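Local coordinates for protein probable porin (Pseudomonas aeruginosa, PDB 2Y0H) that probably acts as an outer-membrane porin of the OprD family, letting small solutes pass through an 18-stranded beta-barrel, at residues A118-R124 against G279-Y284; D163-M167 against P275-Y280. All coordinates share one frame; numbering follows the deposited sequence.

Contact 1: residues A118-R124 against G279-Y284; sequences AFRDDVR and GYTTPY
Phe119 and Thr282 join two segments whose end-to-end directions lie 115° apart, through one direct backbone bond, Thr282 N to Phe119 O at 2.9 Å; water 1 spans the other side of the pair, from Phe119 N to Thr282 O. With CG anti to the backbone N (chi1 173°), Asp121 CB packs 3.1 Å from Tyr280 O while its carboxylate turns to the residues that follow it. OD1 takes the amide of Val123, making an Asx turn, and Asp121 OD2 meets Arg124 NH1 at 3.2 Å in a salt bridge with a weak, bent hydrogen bond. Water 3 links OD2 to Gly279 O, and water 2 joins Arg120 O and Asp122 N to Thr282 OG1. Arg124 lays its guanidinium over one face of the Tyr280 ring, the planes 24° apart and the centres 4.0 Å, with NH2 nearest CG and CD1: an off-centre cation-pi stack. Further along, Phe119 CD2 touches Tyr284 CD1 at 3.9 Å, but these nearly parallel rings are slid apart and barely overlap. Thr281 OG1 turns to Leu277 O and Gln128. Strand 118-119 pairs with strand 111-115, while Arg120 and Thr281 rest on Phe130 of barrel strand 129-137.

Contact 2: residues D163-M167 against P275-Y280; sequences DMYIM and PVLNGY
Tyr165 and Asn278 tie together two of the long loops of this OprD-family barrel, the one between strands 143-154 and 178-186 and the one between strands 259-269 and 300-309. The backbones form a single bridge centred on Ile166 and Leu277. It is closed by two bonds: Met167 N donates to Val276 O at 2.8 Å in an almost straight line (177°), and Asn278 N donates to Tyr165 O, also at 2.8 Å but more bent. Water 4 extends the link at one end, giving a hydrogen to Met167 O and accepting from Val276 N.

The buried Asn278 meets Tyr165 in two ways. Its CG sits between its own backbone N and carbonyl carbon (chi1 65°), which swings the amide back over Tyr165. There Asn278 OD1 accepts from Tyr165 N at 3.0 Å, with the donor well above the carbonyl plane. The same side chain lies on the phenol: Asn278 CB stands over the middle of the Tyr165 ring, 3.5 Å from its centroid, as a CH-pi contact, and the amide plane is stacked within 13° of the ring plane. One residue thus grips Tyr165 by backbone and by ring face, which should limit how the amide can rotate.

Apolar contacts flank the bridge. Ile166 CG2 reaches Pro275, and Met164 CB approaches Leu277 CD2; Met164 and Leu277 both also rest on Phe178 and Leu200 of the barrel wall. Met167 CB packs against Val276 CG2 at 3.6 Å. Beyond that point its chain bends twice, bringing Met167 SD above a face of the Tyr280 ring, a distant Met-aromatic contact with the sulfur 4.9 Å from the ring centroid.

In the fold
Both contacts end on the same loop, between strands 259-269 and 300-309, and share Gly279 and Tyr280; their centres are about 10 Å apart. Tyr280 belongs to both through opposite ring faces, with Arg124 of contact 1 on one and Met167 of contact 2 on the other. Packing also joins them directly: Pro283 CA lies 3.6 Å from Val276 CG1, and Ala118 CB lies 4.3 Å from Leu277 CD1. Contact 1 is centred about 4 Å from the centre of the chain and contact 2 about 13 Å, consistent with inward-folded loops narrowing the channel, as in other OprD-family porins. Each of the Tyr284 and Met164 side chains is about 13 Å from a bound C8E detergent molecule.

Contact 1: residues A118-R124 against G279-Y284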
ATOM      1  N   ALA A 118      -2.432  -8.188  -0.004  1.00 29.17           N
ATOM      2  CA  ALA A 118      -0.987  -8.045   0.205  1.00 27.22           C
ATOM      3  C   ALA A 118      -0.481  -6.851  -0.601  1.00 30.29           C
ATOM      4  O   ALA A 118      -0.100  -6.987  -1.771  1.00 27.26           O
ATOM      5  CB  ALA A 118      -0.246  -9.307  -0.211  1.00 25.31           C
ATOM      6  N   PHE A 119      -0.503  -5.681   0.028  1.00 28.37           N
ATOM      7  CA  PHE A 119      -0.145  -4.450  -0.648  1.00 28.53           C
ATOM      8  C   PHE A 119       1.124  -3.923   0.011  1.00 30.27           C
ATOM      9  O   PHE A 119       1.072  -3.346   1.099  1.00 23.89           O
ATOM     10  CB  PHE A 119      -1.279  -3.429  -0.542  1.00 27.28           C
ATOM     11  CG  PHE A 119      -1.233  -2.367  -1.604  1.00 32.45           C
ATOM     12  CD1 PHE A 119      -0.356  -1.303  -1.497  1.00 34.46           C
ATOM     13  CD2 PHE A 119      -2.051  -2.448  -2.719  1.00 31.13           C
ATOM     14  CE1 PHE A 119      -0.300  -0.327  -2.482  1.00 37.31           C
ATOM     15  CE2 PHE A 119      -2.004  -1.479  -3.705  1.00 33.25           C
ATOM     16  CZ  PHE A 119      -1.129  -0.416  -3.585  1.00 36.59           C
ATOM     17  N   ARG A 120       2.260  -4.166  -0.644  1.00 30.08           N
ATOM     18  CA  ARG A 120       3.566  -3.899  -0.053  1.00 30.43           C
ATOM     19  C   ARG A 120       3.723  -2.415   0.275  1.00 28.44           C
ATOM     20  O   ARG A 120       3.297  -1.542  -0.474  1.00 31.28           O
ATOM     21  CB  ARG A 120       4.705  -4.400  -0.963  1.00 32.78           C
ATOM     22  CG  ARG A 120       5.103  -3.418  -2.060  1.00 32.54           C
ATOM     23  CD  ARG A 120       3.885  -3.039  -2.899  1.00 38.52           C
ATOM     24  NE  ARG A 120       3.867  -1.624  -3.293  1.00 45.10           N
ATOM     25  CZ  ARG A 120       4.954  -0.929  -3.595  1.00 38.91           C
ATOM     26  NH1 ARG A 120       6.138  -1.512  -3.546  1.00 41.21           N
ATOM     27  NH2 ARG A 120       4.862   0.337  -3.955  1.00 44.56           N
ATOM     28  N   ASP A 121       4.303  -2.150   1.435  1.00 29.73           N
ATOM     29  CA  ASP A 121       4.514  -0.800   1.918  1.00 31.02           C
ATOM     30  C   ASP A 121       5.519  -0.037   1.060  1.00 33.40           C
ATOM     31  O   ASP A 121       6.556  -0.584   0.678  1.00 29.80           O
ATOM     32  CB  ASP A 121       5.020  -0.859   3.358  1.00 33.85           C
ATOM     33  CG  ASP A 121       5.437   0.495   3.880  1.00 36.34           C
ATOM     34  OD1 ASP A 121       4.711   1.476   3.634  1.00 34.17           O
ATOM     35  OD2 ASP A 121       6.489   0.569   4.540  1.00 38.91           O
ATOM     36  N   ASP A 122       5.209   1.225   0.757  1.00 34.00           N
ATOM     37  CA  ASP A 122       6.176   2.123   0.119  1.00 36.07           C
ATOM     38  C   ASP A 122       6.023   3.576   0.550  1.00 34.52           C
ATOM     39  O   ASP A 122       6.345   4.482  -0.211  1.00 34.83           O
ATOM     40  CB  ASP A 122       6.110   2.061  -1.414  1.00 36.56           C
ATOM     41  CG  ASP A 122       7.271   2.826  -2.074  1.00 38.08           C
ATOM     42  OD1 ASP A 122       8.410   2.730  -1.568  1.00 33.21           O
ATOM     43  OD2 ASP A 122       7.051   3.513  -3.094  1.00 42.12           O
ATOM     44  N   VAL A 123       5.553   3.797   1.769  1.00 31.73           N
ATOM     45  CA  VAL A 123       5.378   5.147   2.258  1.00 35.74           C
ATOM     46  C   VAL A 123       6.520   5.538   3.185  1.00 36.43           C
ATOM     47  O   VAL A 123       6.482   6.590   3.817  1.00 34.43           O
ATOM     48  CB  VAL A 123       4.033   5.317   2.989  1.00 37.20           C
ATOM     49  CG1 VAL A 123       2.881   4.959   2.057  1.00 34.56           C
ATOM     50  CG2 VAL A 123       4.006   4.470   4.244  1.00 39.57           C
ATOM     51  N   ARG A 124       7.530   4.678   3.277  1.00 34.98           N
ATOM     52  CA  ARG A 124       8.711   4.985   4.070  1.00 35.31           C
ATOM     53  C   ARG A 124       9.883   5.229   3.142  1.00 34.03           C
ATOM     54  O   ARG A 124       9.713   5.785   2.058  1.00 34.37           O
ATOM     55  CB  ARG A 124       9.030   3.849   5.045  1.00 38.39           C
ATOM     56  CG  ARG A 124       7.937   3.603   6.077  1.00 42.36           C
ATOM     57  CD  ARG A 124       8.041   2.206   6.681  1.00 45.72           C
ATOM     58  NE  ARG A 124       7.315   2.152   7.940  1.00 54.02           N
ATOM     59  CZ  ARG A 124       5.988   2.169   8.039  1.00 57.68           C
ATOM     60  NH1 ARG A 124       5.235   2.220   6.944  1.00 55.10           N
ATOM     61  NH2 ARG A 124       5.410   2.133   9.236  1.00 61.39           N
ATOM     62  N   GLY A 279       5.472  -6.245   8.791  1.00 34.55           N
ATOM     63  CA  GLY A 279       6.383  -5.440   7.995  1.00 32.12           C
ATOM     64  C   GLY A 279       5.730  -4.157   7.506  1.00 32.16           C
ATOM     65  O   GLY A 279       6.117  -3.601   6.485  1.00 35.02           O
ATOM     66  N   TYR A 280       4.727  -3.692   8.234  1.00 34.27           N
ATOM     67  CA  TYR A 280       4.005  -2.472   7.862  1.00 37.85           C
ATOM     68  C   TYR A 280       3.375  -2.535   6.463  1.00 31.82           C
ATOM     69  O   TYR A 280       3.220  -1.522   5.783  1.00 31.28           O
ATOM     70  CB  TYR A 280       4.912  -1.243   8.004  1.00 46.91           C
ATOM     71  CG  TYR A 280       5.346  -0.988   9.435  1.00 52.61           C
ATOM     72  CD1 TYR A 280       4.456  -0.452  10.367  1.00 53.55           C
ATOM     73  CD2 TYR A 280       6.637  -1.291   9.856  1.00 51.12           C
ATOM     74  CE1 TYR A 280       4.843  -0.214  11.676  1.00 55.27           C
ATOM     75  CE2 TYR A 280       7.036  -1.060  11.165  1.00 57.17           C
ATOM     76  CZ  TYR A 280       6.134  -0.520  12.070  1.00 62.13           C
ATOM     77  OH  TYR A 280       6.525  -0.289  13.370  1.00 64.41           O
ATOM     78  N   THR A 281       3.026  -3.738   6.040  1.00 28.92           N
ATOM     79  CA  THR A 281       2.252  -3.912   4.833  1.00 27.86           C
ATOM     80  C   THR A 281       1.037  -2.999   4.918  1.00 24.18           C
ATOM     81  O   THR A 281       0.454  -2.823   5.981  1.00 25.96           O
ATOM     82  CB  THR A 281       1.797  -5.365   4.713  1.00 28.40           C
ATOM     83  OG1 THR A 281       2.923  -6.214   4.952  1.00 32.90           O
ATOM     84  CG2 THR A 281       1.240  -5.644   3.325  1.00 29.23           C
ATOM     85  N   THR A 282       0.670  -2.405   3.798  1.00 29.20           N
ATOM     86  CA  THR A 282      -0.390  -1.406   3.775  1.00 28.65           C
ATOM     87  C   THR A 282      -1.733  -2.120   3.739  1.00 27.41           C
ATOM     88  O   THR A 282      -1.978  -2.922   2.841  1.00 29.53           O
ATOM     89  CB  THR A 282      -0.261  -0.526   2.518  1.00 28.24           C
ATOM     90  OG1 THR A 282       1.079  -0.017   2.427  1.00 31.81           O
ATOM     91  CG2 THR A 282      -1.253   0.628   2.545  1.00 27.98           C
ATOM     92  N   PRO A 283      -2.598  -1.848   4.726  1.00 25.04           N
ATOM     93  CA  PRO A 283      -3.955  -2.406   4.700  1.00 24.31           C
ATOM     94  C   PRO A 283      -4.723  -1.734   3.558  1.00 27.86           C
ATOM     95  O   PRO A 283      -4.712  -0.508   3.449  1.00 27.45           O
ATOM     96  CB  PRO A 283      -4.548  -1.975   6.051  1.00 26.34           C
ATOM     97  CG  PRO A 283      -3.432  -1.316   6.822  1.00 27.73           C
ATOM     98  CD  PRO A 283      -2.411  -0.887   5.825  1.00 25.23           C
ATOM     99  N   TYR A 284      -5.353  -2.524   2.701  1.00 24.48           N
ATOM    100  CA  TYR A 284      -6.018  -1.993   1.522  1.00 25.31           C
ATOM    101  C   TYR A 284      -7.410  -1.446   1.897  1.00 26.60           C
ATOM    102  O   TYR A 284      -8.429  -2.065   1.602  1.00 25.81           O
ATOM    103  CB  TYR A 284      -6.118  -3.106   0.472  1.00 27.62           C
ATOM    104  CG  TYR A 284      -6.542  -2.630  -0.894  1.00 30.23           C
ATOM    105  CD1 TYR A 284      -5.757  -1.733  -1.609  1.00 35.10           C
ATOM    106  CD2 TYR A 284      -7.736  -3.061  -1.462  1.00 28.42           C
ATOM    107  CE1 TYR A 284      -6.149  -1.285  -2.869  1.00 39.51           C
ATOM    108  CE2 TYR A 284      -8.132  -2.626  -2.721  1.00 28.63           C
ATOM    109  CZ  TYR A 284      -7.340  -1.740  -3.415  1.00 36.24           C
ATOM    110  OH  TYR A 284      -7.732  -1.306  -4.662  1.00 45.37           O
TER
HETATM  111  O   HOH W   1      -2.074  -5.600   2.435  1.00 28.98           O
HETATM  112  O   HOH W   2       2.159   1.299   0.356  1.00 38.40           O
HETATM  113  O   HOH W   3       7.956  -1.525   5.448  1.00 39.61           O

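Contact 2: residues D163-M167 against P275-Y280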
ATOM      1  N   ASP A 163       9.987 -15.028   7.844  1.00 45.83           N
ATOM      2  CA  ASP A 163       8.676 -15.652   8.040  1.00 41.19           C
ATOM      3  C   ASP A 163       7.634 -14.616   8.401  1.00 35.07           C
ATOM      4  O   ASP A 163       7.938 -13.586   9.006  1.00 31.05           O
ATOM      5  CB  ASP A 163       8.698 -16.768   9.080  1.00 43.22           C
ATOM      6  CG  ASP A 163       9.529 -17.939   8.641  1.00 43.46           C
ATOM      7  OD1 ASP A 163       9.863 -18.001   7.440  1.00 45.11           O
ATOM      8  OD2 ASP A 163       9.858 -18.783   9.496  1.00 50.24           O
ATOM      9  N   MET A 164       6.397 -14.922   8.033  1.00 34.81           N
ATOM     10  CA  MET A 164       5.306 -13.962   8.068  1.00 30.33           C
ATOM     11  C   MET A 164       4.302 -14.223   9.188  1.00 28.23           C
ATOM     12  O   MET A 164       4.098 -15.360   9.625  1.00 27.02           O
ATOM     13  CB  MET A 164       4.609 -13.942   6.707  1.00 28.25           C
ATOM     14  CG  MET A 164       5.502 -13.403   5.612  1.00 28.64           C
ATOM     15  SD  MET A 164       4.940 -13.854   3.968  1.00 29.35           S
ATOM     16  CE  MET A 164       5.167 -15.643   3.992  1.00 26.39           C
ATOM     17  N   TYR A 165       3.674 -13.156   9.652  1.00 24.15           N
ATOM     18  CA  TYR A 165       2.707 -13.268  10.733  1.00 24.70           C
ATOM     19  C   TYR A 165       1.775 -12.068  10.643  1.00 23.91           C
ATOM     20  O   TYR A 165       2.047 -11.131   9.896  1.00 26.68           O
ATOM     21  CB  TYR A 165       3.416 -13.368  12.097  1.00 24.58           C
ATOM     22  CG  TYR A 165       4.386 -12.229  12.401  1.00 30.13           C
ATOM     23  CD1 TYR A 165       5.697 -12.252  11.927  1.00 29.00           C
ATOM     24  CD2 TYR A 165       3.979 -11.130  13.148  1.00 28.43           C
ATOM     25  CE1 TYR A 165       6.579 -11.221  12.205  1.00 27.12           C
ATOM     26  CE2 TYR A 165       4.846 -10.095  13.428  1.00 31.69           C
ATOM     27  CZ  TYR A 165       6.142 -10.142  12.955  1.00 34.33           C
ATOM     28  OH  TYR A 165       6.995  -9.104  13.232  1.00 34.35           O
ATOM     29  N   ILE A 166       0.661 -12.108  11.364  1.00 27.06           N
ATOM     30  CA  ILE A 166      -0.242 -10.964  11.415  1.00 24.17           C
ATOM     31  C   ILE A 166       0.462  -9.830  12.136  1.00 28.26           C
ATOM     32  O   ILE A 166       1.034 -10.040  13.208  1.00 28.48           O
ATOM     33  CB  ILE A 166      -1.557 -11.290  12.157  1.00 25.44           C
ATOM     34  CG1 ILE A 166      -2.389 -12.324  11.371  1.00 24.61           C
ATOM     35  CG2 ILE A 166      -2.340  -9.991  12.450  1.00 26.21           C
ATOM     36  CD1 ILE A 166      -3.491 -13.007  12.192  1.00 19.86           C
ATOM     37  N   MET A 167       0.421  -8.637  11.542  1.00 26.66           N
ATOM     38  CA  MET A 167       1.010  -7.439  12.144  1.00 30.68           C
ATOM     39  C   MET A 167       0.457  -7.216  13.551  1.00 33.98           C
ATOM     40  O   MET A 167      -0.758  -7.095  13.728  1.00 29.75           O
ATOM     41  CB  MET A 167       0.687  -6.214  11.289  1.00 31.58           C
ATOM     42  CG  MET A 167       1.316  -4.903  11.776  1.00 36.70           C
ATOM     43  SD  MET A 167       3.084  -4.771  11.418  1.00 49.54           S
ATOM     44  CE  MET A 167       3.805  -5.747  12.744  1.00 48.94           C
ATOM     45  N   PRO A 275      -6.532  -7.895   9.998  1.00 24.09           N
ATOM     46  CA  PRO A 275      -5.242  -8.577   9.810  1.00 27.30           C
ATOM     47  C   PRO A 275      -4.516  -8.117   8.549  1.00 27.09           C
ATOM     48  O   PRO A 275      -5.098  -8.144   7.457  1.00 26.39           O
ATOM     49  CB  PRO A 275      -5.640 -10.050   9.671  1.00 26.90           C
ATOM     50  CG  PRO A 275      -7.049 -10.131  10.240  1.00 28.36           C
ATOM     51  CD  PRO A 275      -7.670  -8.826   9.905  1.00 25.46           C
ATOM     52  N   VAL A 276      -3.272  -7.673   8.713  1.00 26.20           N
ATOM     53  CA  VAL A 276      -2.354  -7.483   7.593  1.00 24.34           C
ATOM     54  C   VAL A 276      -1.079  -8.236   7.889  1.00 24.66           C
ATOM     55  O   VAL A 276      -0.765  -8.487   9.058  1.00 22.52           O
ATOM     56  CB  VAL A 276      -2.011  -5.990   7.353  1.00 30.24           C
ATOM     57  CG1 VAL A 276      -3.175  -5.280   6.689  1.00 30.62           C
ATOM     58  CG2 VAL A 276      -1.635  -5.294   8.672  1.00 30.00           C
ATOM     59  N   LEU A 277      -0.341  -8.591   6.837  1.00 23.81           N
ATOM     60  CA  LEU A 277       0.988  -9.184   6.992  1.00 27.73           C
ATOM     61  C   LEU A 277       1.950  -8.229   7.710  1.00 29.87           C
ATOM     62  O   LEU A 277       1.874  -7.011   7.536  1.00 27.68           O
ATOM     63  CB  LEU A 277       1.567  -9.574   5.627  1.00 28.58           C
ATOM     64  CG  LEU A 277       0.802 -10.670   4.872  1.00 29.43           C
ATOM     65  CD1 LEU A 277       1.350 -10.871   3.459  1.00 23.64           C
ATOM     66  CD2 LEU A 277       0.838 -11.977   5.658  1.00 24.49           C
ATOM     67  N   ASN A 278       2.855  -8.792   8.505  1.00 26.48           N
ATOM     68  CA  ASN A 278       3.858  -8.009   9.227  1.00 31.15           C
ATOM     69  C   ASN A 278       4.771  -7.244   8.266  1.00 31.48           C
ATOM     70  O   ASN A 278       4.851  -7.566   7.079  1.00 30.93           O
ATOM     71  CB  ASN A 278       4.730  -8.940  10.062  1.00 29.47           C
ATOM     72  CG  ASN A 278       5.542  -9.861   9.192  1.00 30.57           C
ATOM     73  OD1 ASN A 278       4.993 -10.748   8.534  1.00 27.41           O
ATOM     74  ND2 ASN A 278       6.845  -9.616   9.120  1.00 28.91           N
ATOM     75  N   GLY A 279       5.472  -6.245   8.791  1.00 34.55           N
ATOM     76  CA  GLY A 279       6.383  -5.440   7.995  1.00 32.12           C
ATOM     77  C   GLY A 279       5.730  -4.157   7.506  1.00 32.16           C
ATOM     78  O   GLY A 279       6.117  -3.601   6.485  1.00 35.02           O
ATOM     79  N   TYR A 280       4.727  -3.692   8.234  1.00 34.27           N
ATOM     80  CA  TYR A 280       4.005  -2.472   7.862  1.00 37.85           C
ATOM     81  C   TYR A 280       3.375  -2.535   6.463  1.00 31.82           C
ATOM     82  O   TYR A 280       3.220  -1.522   5.783  1.00 31.28           O
ATOM     83  CB  TYR A 280       4.912  -1.243   8.004  1.00 46.91           C
ATOM     84  CG  TYR A 280       5.346  -0.988   9.435  1.00 52.61           C
ATOM     85  CD1 TYR A 280       4.456  -0.452  10.367  1.00 53.55           C
ATOM     86  CD2 TYR A 280       6.637  -1.291   9.856  1.00 51.12           C
ATOM     87  CE1 TYR A 280       4.843  -0.214  11.676  1.00 55.27           C
ATOM     88  CE2 TYR A 280       7.036  -1.060  11.165  1.00 57.17           C
ATOM     89  CZ  TYR A 280       6.134  -0.520  12.070  1.00 62.13           C
ATOM     90  OH  TYR A 280       6.525  -0.289  13.370  1.00 64.41           O
TER
HETATM   91  O   HOH W   4      -2.787  -6.757  11.819  1.00 36.74           O